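Local structure of malonyl CoA-ACP transacylase (3K89) at residues Glu147-Ala152 / Val158-Phe163; Ala143-Val148 / Ile169-Asp174; Ala71-Trp76 / Ala100-Gly105. The protein probably catalyses the transfer of the malonyl group from malonyl-CoA to holo-acyl carrier protein, giving malonyl-ACP and free CoA. All coordinates share one frame; numbering follows the deposited sequence.

Contacts 1 and 2 belong to one small layer of structure: both start from helix 142-152, share E147 and V148, and have centres about 2 Å apart. They reach adjacent antiparallel strands, which are joined by probable hydrogen bonds such as A161 N to V170 O at 2.7 Å. The predicted active-site H203 lies near this sheet, its side chain about 7 Å from that of V159 and about 10 Å from that of I171; a bound glycerol is about 11 Å from the side chain of I169. Contact 3 sits across the chain's centre, with its own centre about 32 Å from contact 1 and about 31 Å from contact 2.

Contact 1 of 3, residues Glu147-Ala152 / Val158-Phe163; sequences EVCAEA and VVPANF
C149 and V158 meet where the later turns of helix 142-152 lie against the start of strand 158-165. The sulfur of C149 turns beside its own backbone N (chi1 -75°), and from there SG approaches V158 CG2 at 4.1 Å and P160 CD at 4.2 Å. Next to the sulfur, C149 CB rests 3.4 Å from V158 O, so the strand backbone takes part as well as its side chains. V158 answers with both methyl branches. Its CG1, set between the backbone N and carbonyl carbon (chi1 56°), comes to 3.4 Å from C149 O and, one helical turn further on, to 4.1 Å from A152 CB. CG2 is thereby left to face the sulfur.

Outside this shell, C149 also touches I171 of the next strand, V158 is backed by A177 of helix 175-187, and P160 leans on L146 of the same helix 142-152. Helix and strand run nearly antiparallel, at 152°, as expected where a short connection turns the chain back on itself: this is the first helix and second strand of the ferredoxin-like small subdomain known in FabD enzymes. Further along the strand, A161 and N162 both face V170 in a classic beta bulge. Because no hydrogen bond links the two segments, their association rests on van der Waals contact, of methyl, thiol and ring groups and of carbon against carbonyl oxygen, the thiol serving as a packing group between a valine methyl and a proline ring.

Contact 2 of 3, residues Ala143-Val148 / Ile169-Asp174; sequences AVVLEV and IVIGGD
V145 and L146 pack against I169 and I171 in a buried, wholly apolar helix-on-sheet contact within the ferredoxin-like small subdomain. The order of elements from strand 132-138 to strand 193-195 is beta-alpha-beta-beta-alpha-beta, and helix 142-152 is the first of the two helices that lie on one face of the sheet. Its segment 143-148 runs almost exactly parallel to strand 169-172, at 4°, with the axes 10.3 Å apart, a spacing filled by the side chains between them.

I169 and I171, two residues apart on the strand, both direct their CB atoms toward the helix, whereas V170 between them points to the other face, where it meets M134. I169 is stretched out (chi2 -180°), which carries CD1 across to the helix: it lies 4.2 Å from V145 CB and 4.3 Å from L146 CD1, and so reaches both residues with a single methyl. L146 contributes only the end of its side chain, at the margin of the contact. V145, more deeply placed, additionally touches V137 of strand 132-138, so the residue spans two strands of the sheet.

Beyond I171 the chain passes through G172 and G173, the latter at backbone angles that call for glycine, and turns a corner into helix 175-187. That second helix flanks the contact: A181 touches both I171 and V148. Where V145 and I171 meet, their side chains cross obliquely; a chi1 of -176° swings V145 CG1 away from the backbone N, and this methyl meets I171 CG2 at 3.6 Å.

Contact 3 of 3, residues Ala71-Trp76 / Ala100-Gly105; sequences AGVAVW and ALVAAG
The methyl group of A103 sits over one face of the W76 indole. CB of A103 stands 3.6 Å from the centroid of the five-membered ring and only 8° off the ring normal, a CH-pi contact over the face. CG of W76 lies anti to the backbone N (chi1 171°), which carries the indole off helix 61-81 and across to A103 on helix 95-103. The ring nitrogen then comes close to the partner backbone: W76 NE1 is 3.4 Å from A103 O, but the angle is too poor for a hydrogen bond. A water in the plane of the ring, at its edge, bridges the two instead, accepting from W76 NE1 at 2.9 Å and donating to A103 O at 3.3 Å.

Both helices belong to the alpha/beta-hydrolase-like large subdomain of FabD. Helix 95-103 directly follows S94, the predicted nucleophile, at what appears to be a nucleophile elbow, and the contact is made at the far end of that helix. F8 meets the indole with its ring plane nearly perpendicular, while F10 and L90 from the parallel sheet touch A103.

One turn earlier on helix 61-81, V73 meets V102 with the two side chains crossing at about a right angle. Here V73 CG2 reaches V102 CG1 at 3.6 Å and V102 CB at 3.9 Å. Just beyond A103 the helix closes in a Schellman motif, in which G105 takes a positive phi (78°) and its N bonds back to V102 O at 2.9 Å.

Contact 1 of 3, residues Glu147-Ala152 / Val158-Phe163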
# COMPACT_ATOMS: atom_id res chain seq x y z
N GLU A 147 -20.79 8.68 -9.82
CA GLU A 147 -21.80 9.71 -10.03
C GLU A 147 -22.26 10.25 -8.68
O GLU A 147 -22.46 11.46 -8.54
CB GLU A 147 -22.97 9.20 -10.90
CG GLU A 147 -23.71 10.33 -11.67
CD GLU A 147 -23.28 10.49 -13.15
OE1 GLU A 147 -22.97 9.48 -13.82
OE2 GLU A 147 -23.27 11.64 -13.65
N VAL A 148 -22.37 9.37 -7.68
CA VAL A 148 -22.73 9.76 -6.30
C VAL A 148 -21.71 10.75 -5.72
O VAL A 148 -22.08 11.76 -5.12
CB VAL A 148 -22.92 8.53 -5.36
CG1 VAL A 148 -22.84 8.94 -3.89
CG2 VAL A 148 -24.26 7.85 -5.61
N CYS A 149 -20.42 10.48 -5.92
CA CYS A 149 -19.38 11.38 -5.42
C CYS A 149 -19.53 12.78 -6.00
O CYS A 149 -19.42 13.77 -5.29
CB CYS A 149 -17.98 10.84 -5.71
SG CYS A 149 -17.50 9.50 -4.64
N ALA A 150 -19.80 12.86 -7.30
CA ALA A 150 -19.95 14.14 -7.97
C ALA A 150 -21.17 14.89 -7.41
O ALA A 150 -21.11 16.10 -7.17
CB ALA A 150 -20.10 13.93 -9.48
N GLU A 151 -22.24 14.15 -7.17
CA GLU A 151 -23.49 14.74 -6.66
C GLU A 151 -23.39 15.21 -5.21
O GLU A 151 -24.03 16.20 -4.84
CB GLU A 151 -24.63 13.75 -6.79
CG GLU A 151 -25.02 13.48 -8.23
CD GLU A 151 -26.21 12.56 -8.36
OE1 GLU A 151 -26.70 12.04 -7.33
OE2 GLU A 151 -26.64 12.36 -9.52
N ALA A 152 -22.60 14.49 -4.42
CA ALA A 152 -22.42 14.79 -2.98
C ALA A 152 -21.43 15.92 -2.67
O ALA A 152 -21.50 16.54 -1.61
CB ALA A 152 -22.02 13.53 -2.24
N VAL A 158 -15.16 14.97 -2.33
CA VAL A 158 -15.34 13.53 -2.13
C VAL A 158 -15.14 12.85 -3.47
O VAL A 158 -15.79 13.19 -4.46
CB VAL A 158 -16.71 13.15 -1.46
CG1 VAL A 158 -17.90 13.70 -2.25
CG2 VAL A 158 -16.82 11.63 -1.25
N VAL A 159 -14.20 11.92 -3.50
CA VAL A 159 -13.77 11.30 -4.75
C VAL A 159 -13.42 9.84 -4.50
O VAL A 159 -13.14 9.45 -3.36
CB VAL A 159 -12.50 12.02 -5.35
CG1 VAL A 159 -12.78 13.46 -5.82
CG2 VAL A 159 -11.30 11.97 -4.38
N PRO A 160 -13.43 9.01 -5.56
CA PRO A 160 -12.81 7.69 -5.44
C PRO A 160 -11.33 7.85 -5.06
O PRO A 160 -10.60 8.66 -5.67
CB PRO A 160 -12.95 7.09 -6.85
CG PRO A 160 -13.28 8.23 -7.76
CD PRO A 160 -14.01 9.25 -6.90
N ALA A 161 -10.92 7.11 -4.04
CA ALA A 161 -9.53 7.16 -3.55
C ALA A 161 -8.79 5.85 -3.83
O ALA A 161 -7.57 5.85 -4.03
CB ALA A 161 -9.52 7.47 -2.04
N ASN A 162 -9.51 4.73 -3.82
CA ASN A 162 -8.90 3.45 -4.26
C ASN A 162 -9.88 2.72 -5.17
O ASN A 162 -11.04 2.52 -4.78
CB ASN A 162 -8.70 2.43 -3.13
CG ASN A 162 -7.72 2.84 -2.02
OD1 ASN A 162 -6.99 3.85 -2.03
ND2 ASN A 162 -7.68 1.98 -1.04
N PHE A 163 -9.41 2.26 -6.32
CA PHE A 163 -10.10 1.23 -7.10
C PHE A 163 -9.47 -0.10 -6.71
O PHE A 163 -8.42 -0.46 -7.25
CB PHE A 163 -9.99 1.51 -8.60
CG PHE A 163 -10.69 2.78 -9.02
CD1 PHE A 163 -12.07 2.78 -9.25
CD2 PHE A 163 -9.97 3.98 -9.16
CE1 PHE A 163 -12.72 3.96 -9.63
CE2 PHE A 163 -10.61 5.15 -9.52
CZ PHE A 163 -12.00 5.15 -9.77

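Contact 2 of 3, residues Ala143-Val148 / Ile169-Asp174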
# COMPACT_ATOMS: atom_id res chain seq x y z
N ALA A 143 -19.66 3.06 -11.62
CA ALA A 143 -20.42 4.18 -12.18
C ALA A 143 -21.37 4.82 -11.17
O ALA A 143 -21.49 6.04 -11.12
CB ALA A 143 -21.19 3.72 -13.43
N VAL A 144 -22.04 3.98 -10.38
CA VAL A 144 -22.96 4.46 -9.35
C VAL A 144 -22.18 5.31 -8.33
O VAL A 144 -22.57 6.43 -8.01
CB VAL A 144 -23.67 3.28 -8.63
CG1 VAL A 144 -24.53 3.78 -7.48
CG2 VAL A 144 -24.51 2.48 -9.63
N VAL A 145 -21.06 4.76 -7.86
CA VAL A 145 -20.24 5.44 -6.85
C VAL A 145 -19.65 6.74 -7.39
O VAL A 145 -19.60 7.76 -6.69
CB VAL A 145 -19.11 4.51 -6.33
CG1 VAL A 145 -18.33 5.19 -5.20
CG2 VAL A 145 -19.69 3.20 -5.83
N LEU A 146 -19.19 6.72 -8.64
CA LEU A 146 -18.57 7.90 -9.24
C LEU A 146 -19.57 9.03 -9.45
O LEU A 146 -19.24 10.21 -9.26
CB LEU A 146 -17.89 7.54 -10.56
CG LEU A 146 -16.44 7.03 -10.52
CD1 LEU A 146 -16.08 6.21 -9.30
CD2 LEU A 146 -16.15 6.23 -11.78
N GLU A 147 -20.79 8.68 -9.82
CA GLU A 147 -21.80 9.71 -10.03
C GLU A 147 -22.26 10.25 -8.68
O GLU A 147 -22.46 11.46 -8.54
CB GLU A 147 -22.97 9.20 -10.90
CG GLU A 147 -23.71 10.33 -11.67
CD GLU A 147 -23.28 10.49 -13.15
OE1 GLU A 147 -22.97 9.48 -13.82
OE2 GLU A 147 -23.27 11.64 -13.65
N VAL A 148 -22.37 9.37 -7.68
CA VAL A 148 -22.73 9.76 -6.30
C VAL A 148 -21.71 10.75 -5.72
O VAL A 148 -22.08 11.76 -5.12
CB VAL A 148 -22.92 8.53 -5.36
CG1 VAL A 148 -22.84 8.94 -3.89
CG2 VAL A 148 -24.26 7.85 -5.61
N ILE A 169 -14.62 -0.12 -3.88
CA ILE A 169 -14.03 1.20 -4.08
C ILE A 169 -13.99 1.89 -2.74
O ILE A 169 -14.94 1.79 -1.94
CB ILE A 169 -14.85 2.08 -5.06
CG1 ILE A 169 -14.85 1.50 -6.46
CG2 ILE A 169 -14.31 3.51 -5.11
CD1 ILE A 169 -15.65 2.36 -7.42
N VAL A 170 -12.88 2.55 -2.46
CA VAL A 170 -12.81 3.39 -1.29
C VAL A 170 -12.94 4.82 -1.76
O VAL A 170 -12.26 5.25 -2.69
CB VAL A 170 -11.48 3.16 -0.52
CG1 VAL A 170 -11.36 4.13 0.67
CG2 VAL A 170 -11.40 1.74 -0.04
N ILE A 171 -13.85 5.57 -1.13
CA ILE A 171 -13.99 7.00 -1.39
C ILE A 171 -13.41 7.79 -0.23
O ILE A 171 -13.26 7.25 0.86
CB ILE A 171 -15.48 7.41 -1.62
CG1 ILE A 171 -16.33 7.20 -0.36
CG2 ILE A 171 -16.07 6.63 -2.80
CD1 ILE A 171 -17.80 7.65 -0.55
N GLY A 172 -13.03 9.02 -0.50
CA GLY A 172 -12.42 9.84 0.53
C GLY A 172 -12.52 11.32 0.26
O GLY A 172 -12.83 11.74 -0.85
N GLY A 173 -12.22 12.11 1.29
CA GLY A 173 -12.20 13.56 1.14
C GLY A 173 -12.62 14.21 2.44
O GLY A 173 -12.36 13.68 3.53
N ASP A 174 -13.28 15.36 2.32
CA ASP A 174 -13.88 16.02 3.49
C ASP A 174 -14.89 15.11 4.17
O ASP A 174 -15.71 14.46 3.50
CB ASP A 174 -14.53 17.35 3.08
CG ASP A 174 -13.52 18.39 2.64
OD1 ASP A 174 -12.75 18.90 3.50
OD2 ASP A 174 -13.48 18.70 1.44

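Contact 3 of 3, residues Ala71-Trp76 / Ala100-Gly105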
# COMPACT_ATOMS: atom_id res chain seq x y z
N ALA A 71 8.16 -4.09 7.58
CA ALA A 71 7.58 -5.43 7.56
C ALA A 71 7.67 -6.07 6.17
O ALA A 71 8.07 -7.22 6.05
CB ALA A 71 6.12 -5.35 8.03
N GLY A 72 7.36 -5.30 5.13
CA GLY A 72 7.42 -5.85 3.77
C GLY A 72 8.85 -6.15 3.35
O GLY A 72 9.12 -7.19 2.72
N VAL A 73 9.76 -5.23 3.65
CA VAL A 73 11.16 -5.45 3.34
C VAL A 73 11.72 -6.63 4.15
O VAL A 73 12.53 -7.40 3.61
CB VAL A 73 12.00 -4.15 3.50
CG1 VAL A 73 13.48 -4.42 3.26
CG2 VAL A 73 11.51 -3.10 2.49
N ALA A 74 11.28 -6.81 5.40
CA ALA A 74 11.75 -7.98 6.19
C ALA A 74 11.37 -9.30 5.51
O ALA A 74 12.20 -10.21 5.38
CB ALA A 74 11.23 -7.94 7.62
N VAL A 75 10.12 -9.41 5.06
CA VAL A 75 9.69 -10.64 4.38
C VAL A 75 10.42 -10.80 3.03
O VAL A 75 10.80 -11.91 2.65
CB VAL A 75 8.16 -10.71 4.23
CG1 VAL A 75 7.75 -12.04 3.55
CG2 VAL A 75 7.50 -10.58 5.63
N TRP A 76 10.63 -9.68 2.32
CA TRP A 76 11.37 -9.68 1.06
C TRP A 76 12.77 -10.27 1.26
O TRP A 76 13.21 -11.13 0.49
CB TRP A 76 11.49 -8.24 0.53
CG TRP A 76 12.43 -8.11 -0.66
CD1 TRP A 76 13.68 -7.54 -0.67
CD2 TRP A 76 12.18 -8.56 -1.99
NE1 TRP A 76 14.21 -7.60 -1.94
CE2 TRP A 76 13.31 -8.22 -2.77
CE3 TRP A 76 11.10 -9.20 -2.61
CZ2 TRP A 76 13.40 -8.51 -4.12
CZ3 TRP A 76 11.19 -9.50 -3.96
CH2 TRP A 76 12.34 -9.15 -4.71
N ALA A 100 7.96 -1.59 -2.43
CA ALA A 100 8.39 -2.17 -3.71
C ALA A 100 9.67 -1.51 -4.22
O ALA A 100 10.58 -2.19 -4.71
CB ALA A 100 7.29 -2.06 -4.73
N LEU A 101 9.75 -0.18 -4.09
CA LEU A 101 10.92 0.55 -4.55
C LEU A 101 12.16 0.20 -3.72
O LEU A 101 13.27 0.14 -4.26
CB LEU A 101 10.67 2.05 -4.59
CG LEU A 101 9.69 2.44 -5.70
CD1 LEU A 101 9.14 3.84 -5.44
CD2 LEU A 101 10.36 2.41 -7.08
N VAL A 102 11.97 -0.07 -2.42
CA VAL A 102 13.08 -0.52 -1.59
C VAL A 102 13.49 -1.93 -2.04
O VAL A 102 14.68 -2.20 -2.25
CB VAL A 102 12.77 -0.45 -0.07
CG1 VAL A 102 13.93 -0.99 0.78
CG2 VAL A 102 12.51 1.00 0.32
N ALA A 103 12.50 -2.81 -2.24
CA ALA A 103 12.79 -4.19 -2.69
C ALA A 103 13.53 -4.21 -4.03
O ALA A 103 14.41 -5.05 -4.23
CB ALA A 103 11.52 -5.01 -2.79
N ALA A 104 13.18 -3.28 -4.92
CA ALA A 104 13.81 -3.10 -6.22
C ALA A 104 15.21 -2.46 -6.15
O ALA A 104 15.89 -2.36 -7.17
CB ALA A 104 12.90 -2.28 -7.16
N GLY A 105 15.62 -2.02 -4.97
CA GLY A 105 16.91 -1.36 -4.78
C GLY A 105 16.98 0.09 -5.22
O GLY A 105 18.07 0.67 -5.33
O HOH W 1 16.78 -6.34 -2.41